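Long-range contact in CCMAN5 (Cellulosimicrobium cellulans, PDB 2XSG), which probably hydrolyses alpha-mannosidic linkages as a bacterial family 92 glycoside hydrolase, and enables mannose-6-phosphate modification of yeast-produced lysosomal enzymes: residues P491-A503 with V509-W521. Residues are numbered along the deposited sequence; the frame is centred on the assembly and turned at random.
Sequences PIEKLTKPGAWTA and VGLLTPRAADGSW
K497 and W521 illustrate how an aliphatic lysine stem can serve as an apolar surface: CB of K497 stands 3.5 Å from the centroid of the W521 six-membered ring, almost on its normal, a CH-pi contact. With CG anti to the backbone N (chi1 177°) and the chain extended beyond, the stem runs on across the same face toward CB of W521. The opposite face of the indole carries CG of R515, whose guanidinium is held at two points. R515 NH1 reaches a lone pair of K494 O at 2.7 Å, although the bond is bent (135°), while its NE makes a nearly straight one to G519 O. Nearby, T513 N meets L495 O at 3.0 Å in a hydrogen bond, and L511 O accepts K497 N and the T513 side-chain OG1 from opposite faces of its carbonyl plane. The W501 and V509 side chains run side by side, CG2 of V509 3.5 Å from CE3 of W501, whose ring stacks on H569. Between pairs K497-L511 and W501-V509, across a type II turn (K497-A500), the register shifts by two; A500 and W501 both face V509, a classic beta bulge in the antiparallel hairpin that follows helix 478-495 in the catalytic domain.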
ATOM      1  N   PRO A 491      19.812   2.444  20.591  1.00  6.98           N
ATOM      2  CA  PRO A 491      20.293   2.898  19.283  1.00  6.73           C
ATOM      3  C   PRO A 491      20.593   4.396  19.270  1.00  7.16           C
ATOM      4  O   PRO A 491      21.640   4.802  18.767  1.00  6.21           O
ATOM      5  CB  PRO A 491      19.135   2.579  18.341  1.00  6.93           C
ATOM      6  CG  PRO A 491      18.364   1.526  19.024  1.00  6.75           C
ATOM      7  CD  PRO A 491      18.519   1.749  20.487  1.00  6.18           C
ATOM      8  N   ILE A 492      19.693   5.199  19.837  1.00  7.43           N
ATOM      9  CA  ILE A 492      19.916   6.652  19.934  1.00  8.58           C
ATOM     10  C   ILE A 492      21.171   6.995  20.754  1.00  9.14           C
ATOM     11  O   ILE A 492      22.014   7.769  20.316  1.00  9.55           O
ATOM     12  CB  ILE A 492      18.680   7.409  20.480  1.00  8.52           C
ATOM     13  CG1 ILE A 492      17.555   7.442  19.432  1.00  9.78           C
ATOM     14  CG2 ILE A 492      19.039   8.850  20.853  1.00  8.03           C
ATOM     15  CD1 ILE A 492      16.184   7.682  20.036  1.00 10.77           C
ATOM     16  N   GLU A 493      21.291   6.417  21.938  1.00 10.08           N
ATOM     17  CA  GLU A 493      22.396   6.763  22.830  1.00 11.10           C
ATOM     18  C   GLU A 493      23.741   6.299  22.288  1.00 10.80           C
ATOM     19  O   GLU A 493      24.715   7.045  22.334  1.00 10.80           O
ATOM     20  CB  GLU A 493      22.156   6.158  24.212  1.00 12.06           C
ATOM     21  CG  GLU A 493      23.185   6.515  25.271  1.00 15.52           C
ATOM     22  CD  GLU A 493      23.317   5.409  26.304  1.00 20.46           C
ATOM     23  OE1 GLU A 493      22.358   4.610  26.448  1.00 20.99           O
ATOM     24  OE2 GLU A 493      24.382   5.332  26.960  1.00 22.90           O
ATOM     25  N   LYS A 494      23.776   5.083  21.747  1.00 10.21           N
ATOM     26  CA  LYS A 494      25.030   4.419  21.402  1.00 10.38           C
ATOM     27  C   LYS A 494      25.507   4.626  19.958  1.00  9.75           C
ATOM     28  O   LYS A 494      26.692   4.437  19.676  1.00  9.01           O
ATOM     29  CB  LYS A 494      24.942   2.907  21.698  1.00 10.68           C
ATOM     30  CG  LYS A 494      24.606   2.541  23.147  1.00 13.60           C
ATOM     31  CD  LYS A 494      25.882   2.380  23.974  1.00 18.03           C
ATOM     32  CE  LYS A 494      25.606   1.669  25.297  1.00 19.10           C
ATOM     33  NZ  LYS A 494      25.111   2.592  26.358  1.00 20.00           N
ATOM     34  N   LEU A 495      24.596   4.981  19.045  1.00  8.87           N
ATOM     35  CA  LEU A 495      24.992   5.159  17.639  1.00  8.08           C
ATOM     36  C   LEU A 495      24.978   6.595  17.110  1.00  8.23           C
ATOM     37  O   LEU A 495      25.324   6.820  15.955  1.00  8.02           O
ATOM     38  CB  LEU A 495      24.192   4.224  16.707  1.00  7.09           C
ATOM     39  CG  LEU A 495      24.343   2.724  16.958  1.00  6.58           C
ATOM     40  CD1 LEU A 495      23.518   1.942  15.950  1.00  5.98           C
ATOM     41  CD2 LEU A 495      25.800   2.315  16.886  1.00  6.21           C
ATOM     42  N   THR A 496      24.575   7.565  17.930  1.00  9.03           N
ATOM     43  CA  THR A 496      24.597   8.963  17.479  1.00  9.94           C
ATOM     44  C   THR A 496      25.985   9.510  17.770  1.00  9.86           C
ATOM     45  O   THR A 496      26.301   9.847  18.904  1.00 10.31           O
ATOM     46  CB  THR A 496      23.527   9.843  18.174  1.00 10.19           C
ATOM     47  OG1 THR A 496      22.234   9.241  18.064  1.00 11.02           O
ATOM     48  CG2 THR A 496      23.488  11.244  17.566  1.00 10.19           C
ATOM     49  N   LYS A 497      26.819   9.582  16.743  1.00 10.29           N
ATOM     50  CA  LYS A 497      28.200  10.035  16.895  1.00 10.32           C
ATOM     51  C   LYS A 497      28.292  11.542  17.011  1.00 10.22           C
ATOM     52  O   LYS A 497      27.916  12.255  16.074  1.00 10.55           O
ATOM     53  CB  LYS A 497      29.041   9.575  15.707  1.00 10.90           C
ATOM     54  CG  LYS A 497      30.477  10.078  15.763  1.00 11.88           C
ATOM     55  CD  LYS A 497      31.199   9.804  14.473  1.00 13.37           C
ATOM     56  CE  LYS A 497      32.660  10.198  14.611  1.00 15.78           C
ATOM     57  NZ  LYS A 497      33.366   9.992  13.336  1.00 16.49           N
ATOM     58  N   PRO A 498      28.820  12.045  18.145  1.00  9.88           N
ATOM     59  CA  PRO A 498      28.923  13.504  18.296  1.00  9.82           C
ATOM     60  C   PRO A 498      29.811  14.114  17.228  1.00  9.68           C
ATOM     61  O   PRO A 498      30.797  13.504  16.832  1.00 10.37           O
ATOM     62  CB  PRO A 498      29.592  13.673  19.663  1.00  9.64           C
ATOM     63  CG  PRO A 498      29.246  12.414  20.397  1.00 10.09           C
ATOM     64  CD  PRO A 498      29.279  11.335  19.349  1.00  8.81           C
ATOM     65  N   GLY A 499      29.455  15.303  16.768  1.00  9.95           N
ATOM     66  CA  GLY A 499      30.259  16.034  15.785  1.00 10.14           C
ATOM     67  C   GLY A 499      30.430  15.317  14.450  1.00 10.49           C
ATOM     68  O   GLY A 499      31.417  15.552  13.746  1.00 10.34           O
ATOM     69  N   ALA A 500      29.476  14.451  14.101  1.00 10.38           N
ATOM     70  CA  ALA A 500      29.492  13.746  12.806  1.00 10.82           C
ATOM     71  C   ALA A 500      29.370  14.737  11.654  1.00 10.96           C
ATOM     72  O   ALA A 500      29.930  14.516  10.595  1.00 10.46           O
ATOM     73  CB  ALA A 500      28.389  12.707  12.723  1.00 10.56           C
ATOM     74  N   TRP A 501      28.615  15.810  11.880  1.00 11.05           N
ATOM     75  CA  TRP A 501      28.495  16.898  10.939  1.00 11.71           C
ATOM     76  C   TRP A 501      28.700  18.215  11.692  1.00 11.74           C
ATOM     77  O   TRP A 501      28.229  18.364  12.820  1.00 11.44           O
ATOM     78  CB  TRP A 501      27.135  16.880  10.222  1.00 11.93           C
ATOM     79  CG  TRP A 501      27.003  18.023   9.298  1.00 11.90           C
ATOM     80  CD1 TRP A 501      27.720  18.235   8.149  1.00 12.44           C
ATOM     81  CD2 TRP A 501      26.146  19.168   9.455  1.00 12.00           C
ATOM     82  NE1 TRP A 501      27.356  19.439   7.579  1.00 10.52           N
ATOM     83  CE2 TRP A 501      26.383  20.021   8.353  1.00 11.80           C
ATOM     84  CE3 TRP A 501      25.194  19.547  10.411  1.00 12.30           C
ATOM     85  CZ2 TRP A 501      25.705  21.241   8.189  1.00 12.88           C
ATOM     86  CZ3 TRP A 501      24.513  20.754  10.241  1.00 10.37           C
ATOM     87  CH2 TRP A 501      24.781  21.587   9.148  1.00 11.57           C
ATOM     88  N   THR A 502      29.420  19.150  11.073  1.00 12.43           N
ATOM     89  CA  THR A 502      29.679  20.463  11.676  1.00 12.62           C
ATOM     90  C   THR A 502      28.935  21.547  10.910  1.00 12.96           C
ATOM     91  O   THR A 502      29.140  21.713   9.703  1.00 12.40           O
ATOM     92  CB  THR A 502      31.175  20.777  11.701  1.00 12.81           C
ATOM     93  OG1 THR A 502      31.848  19.836  12.549  1.00 13.27           O
ATOM     94  CG2 THR A 502      31.425  22.206  12.219  1.00 13.06           C
ATOM     95  N   ALA A 503      28.066  22.273  11.613  1.00 13.22           N
ATOM     96  CA  ALA A 503      27.282  23.340  11.001  1.00 13.78           C
ATOM     97  C   ALA A 503      28.152  24.526  10.545  1.00 14.21           C
ATOM     98  O   ALA A 503      29.322  24.631  10.934  1.00 14.09           O
ATOM     99  CB  ALA A 503      26.172  23.803  11.951  1.00 13.89           C
ATOM    100  N   VAL A 509      27.050  18.618  15.396  1.00  7.22           N
ATOM    101  CA  VAL A 509      25.793  17.893  15.242  1.00  6.31           C
ATOM    102  C   VAL A 509      26.047  16.404  15.183  1.00  5.95           C
ATOM    103  O   VAL A 509      26.794  15.933  14.320  1.00  5.82           O
ATOM    104  CB  VAL A 509      25.048  18.327  13.953  1.00  6.56           C
ATOM    105  CG1 VAL A 509      23.716  17.600  13.838  1.00  5.83           C
ATOM    106  CG2 VAL A 509      24.876  19.871  13.922  1.00  6.31           C
ATOM    107  N   GLY A 510      25.426  15.664  16.104  1.00  5.73           N
ATOM    108  CA  GLY A 510      25.551  14.215  16.143  1.00  5.03           C
ATOM    109  C   GLY A 510      24.628  13.522  15.154  1.00  4.60           C
ATOM    110  O   GLY A 510      23.488  13.945  14.952  1.00  4.64           O
ATOM    111  N   LEU A 511      25.114  12.433  14.565  1.00  4.73           N
ATOM    112  CA  LEU A 511      24.351  11.690  13.555  1.00  4.48           C
ATOM    113  C   LEU A 511      24.584  10.197  13.674  1.00  4.88           C
ATOM    114  O   LEU A 511      25.695   9.747  13.993  1.00  5.05           O
ATOM    115  CB  LEU A 511      24.758  12.108  12.142  1.00  3.91           C
ATOM    116  CG  LEU A 511      24.583  13.521  11.627  1.00  4.25           C
ATOM    117  CD1 LEU A 511      25.211  13.580  10.237  1.00  5.04           C
ATOM    118  CD2 LEU A 511      23.119  13.900  11.583  1.00  4.43           C
ATOM    119  N   LEU A 512      23.534   9.431  13.388  1.00  5.28           N
ATOM    120  CA  LEU A 512      23.629   7.993  13.259  1.00  5.45           C
ATOM    121  C   LEU A 512      24.839   7.643  12.400  1.00  5.72           C
ATOM    122  O   LEU A 512      24.976   8.142  11.279  1.00  5.44           O
ATOM    123  CB  LEU A 512      22.354   7.440  12.627  1.00  4.96           C
ATOM    124  CG  LEU A 512      22.278   5.919  12.410  1.00  4.89           C
ATOM    125  CD1 LEU A 512      22.173   5.147  13.753  1.00  3.14           C
ATOM    126  CD2 LEU A 512      21.101   5.575  11.523  1.00  3.13           C
ATOM    127  N   THR A 513      25.707   6.794  12.951  1.00  5.99           N
ATOM    128  CA  THR A 513      26.976   6.386  12.337  1.00  7.09           C
ATOM    129  C   THR A 513      27.271   4.910  12.691  1.00  7.12           C
ATOM    130  O   THR A 513      27.046   4.501  13.831  1.00  7.73           O
ATOM    131  CB  THR A 513      28.138   7.287  12.855  1.00  6.74           C
ATOM    132  OG1 THR A 513      27.822   8.651  12.612  1.00  8.52           O
ATOM    133  CG2 THR A 513      29.460   6.985  12.167  1.00  7.69           C
ATOM    134  N   PRO A 514      27.762   4.100  11.723  1.00  7.25           N
ATOM    135  CA  PRO A 514      28.096   2.728  12.091  1.00  7.88           C
ATOM    136  C   PRO A 514      29.242   2.701  13.128  1.00  8.26           C
ATOM    137  O   PRO A 514      30.159   3.536  13.089  1.00  8.06           O
ATOM    138  CB  PRO A 514      28.548   2.111  10.764  1.00  7.81           C
ATOM    139  CG  PRO A 514      29.075   3.288   9.986  1.00  7.11           C
ATOM    140  CD  PRO A 514      28.109   4.384  10.322  1.00  6.88           C
ATOM    141  N   ARG A 515      29.174   1.738  14.032  1.00  9.12           N
ATOM    142  CA  ARG A 515      30.120   1.644  15.133  1.00  9.63           C
ATOM    143  C   ARG A 515      30.629   0.224  15.234  1.00 10.08           C
ATOM    144  O   ARG A 515      29.851  -0.730  15.213  1.00  9.39           O
ATOM    145  CB  ARG A 515      29.444   2.053  16.433  1.00  9.63           C
ATOM    146  CG  ARG A 515      30.359   2.728  17.429  1.00  9.80           C
ATOM    147  CD  ARG A 515      29.666   2.912  18.780  1.00 10.32           C
ATOM    148  NE  ARG A 515      30.577   3.549  19.737  1.00 11.51           N
ATOM    149  CZ  ARG A 515      30.207   4.144  20.867  1.00 10.89           C
ATOM    150  NH1 ARG A 515      28.925   4.200  21.224  1.00  9.26           N
ATOM    151  NH2 ARG A 515      31.132   4.689  21.641  1.00 10.70           N
ATOM    152  N   ALA A 516      31.955   0.099  15.329  1.00 10.96           N
ATOM    153  CA  ALA A 516      32.627  -1.184  15.399  1.00 11.40           C
ATOM    154  C   ALA A 516      32.342  -1.882  16.737  1.00 11.89           C
ATOM    155  O   ALA A 516      31.846  -1.259  17.690  1.00 11.53           O
ATOM    156  CB  ALA A 516      34.142  -1.002  15.186  1.00 10.99           C
ATOM    157  N   ALA A 517      32.661  -3.170  16.799  1.00 12.66           N
ATOM    158  CA  ALA A 517      32.506  -3.939  18.030  1.00 13.83           C
ATOM    159  C   ALA A 517      33.229  -3.298  19.224  1.00 14.62           C
ATOM    160  O   ALA A 517      32.672  -3.237  20.314  1.00 14.66           O
ATOM    161  CB  ALA A 517      32.941  -5.390  17.824  1.00 14.13           C
ATOM    162  N   ASP A 518      34.436  -2.769  19.003  1.00 15.63           N
ATOM    163  CA  ASP A 518      35.238  -2.190  20.094  1.00 16.58           C
ATOM    164  C   ASP A 518      34.834  -0.751  20.471  1.00 16.73           C
ATOM    165  O   ASP A 518      35.526  -0.072  21.243  1.00 17.15           O
ATOM    166  CB  ASP A 518      36.752  -2.310  19.798  1.00 16.96           C
ATOM    167  CG  ASP A 518      37.217  -1.437  18.622  1.00 19.00           C
ATOM    168  OD1 ASP A 518      36.427  -0.623  18.090  1.00 20.56           O
ATOM    169  OD2 ASP A 518      38.398  -1.556  18.233  1.00 19.45           O
ATOM    170  N   GLY A 519      33.709  -0.292  19.933  1.00 16.64           N
ATOM    171  CA  GLY A 519      33.261   1.083  20.148  1.00 16.47           C
ATOM    172  C   GLY A 519      33.859   2.167  19.250  1.00 16.38           C
ATOM    173  O   GLY A 519      33.422   3.321  19.314  1.00 16.55           O
ATOM    174  N   SER A 520      34.867   1.823  18.440  1.00 16.17           N
ATOM    175  CA  SER A 520      35.414   2.747  17.424  1.00 15.99           C
ATOM    176  C   SER A 520      34.297   3.102  16.473  1.00 15.14           C
ATOM    177  O   SER A 520      33.538   2.219  16.065  1.00 15.09           O
ATOM    178  CB  SER A 520      36.489   2.072  16.562  1.00 16.18           C
ATOM    179  OG  SER A 520      37.542   1.545  17.332  1.00 19.32           O
ATOM    180  N   TRP A 521      34.209   4.371  16.090  1.00 14.40           N
ATOM    181  CA  TRP A 521      33.281   4.766  15.032  1.00 13.14           C
ATOM    182  C   TRP A 521      33.828   4.307  13.686  1.00 13.02           C
ATOM    183  O   TRP A 521      35.054   4.289  13.489  1.00 13.01           O
ATOM    184  CB  TRP A 521      33.068   6.266  15.052  1.00 13.13           C
ATOM    185  CG  TRP A 521      32.393   6.693  16.290  1.00 10.96           C
ATOM    186  CD1 TRP A 521      32.968   7.291  17.373  1.00 10.37           C
ATOM    187  CD2 TRP A 521      31.005   6.522  16.605  1.00 10.59           C
ATOM    188  NE1 TRP A 521      32.014   7.521  18.353  1.00 10.51           N
ATOM    189  CE2 TRP A 521      30.802   7.060  17.908  1.00 10.27           C
ATOM    190  CE3 TRP A 521      29.910   5.980  15.914  1.00  7.28           C
ATOM    191  CZ2 TRP A 521      29.548   7.080  18.523  1.00  8.83           C
ATOM    192  CZ3 TRP A 521      28.662   5.988  16.532  1.00  7.36           C
ATOM    193  CH2 TRP A 521      28.489   6.547  17.819  1.00  8.20           C
TER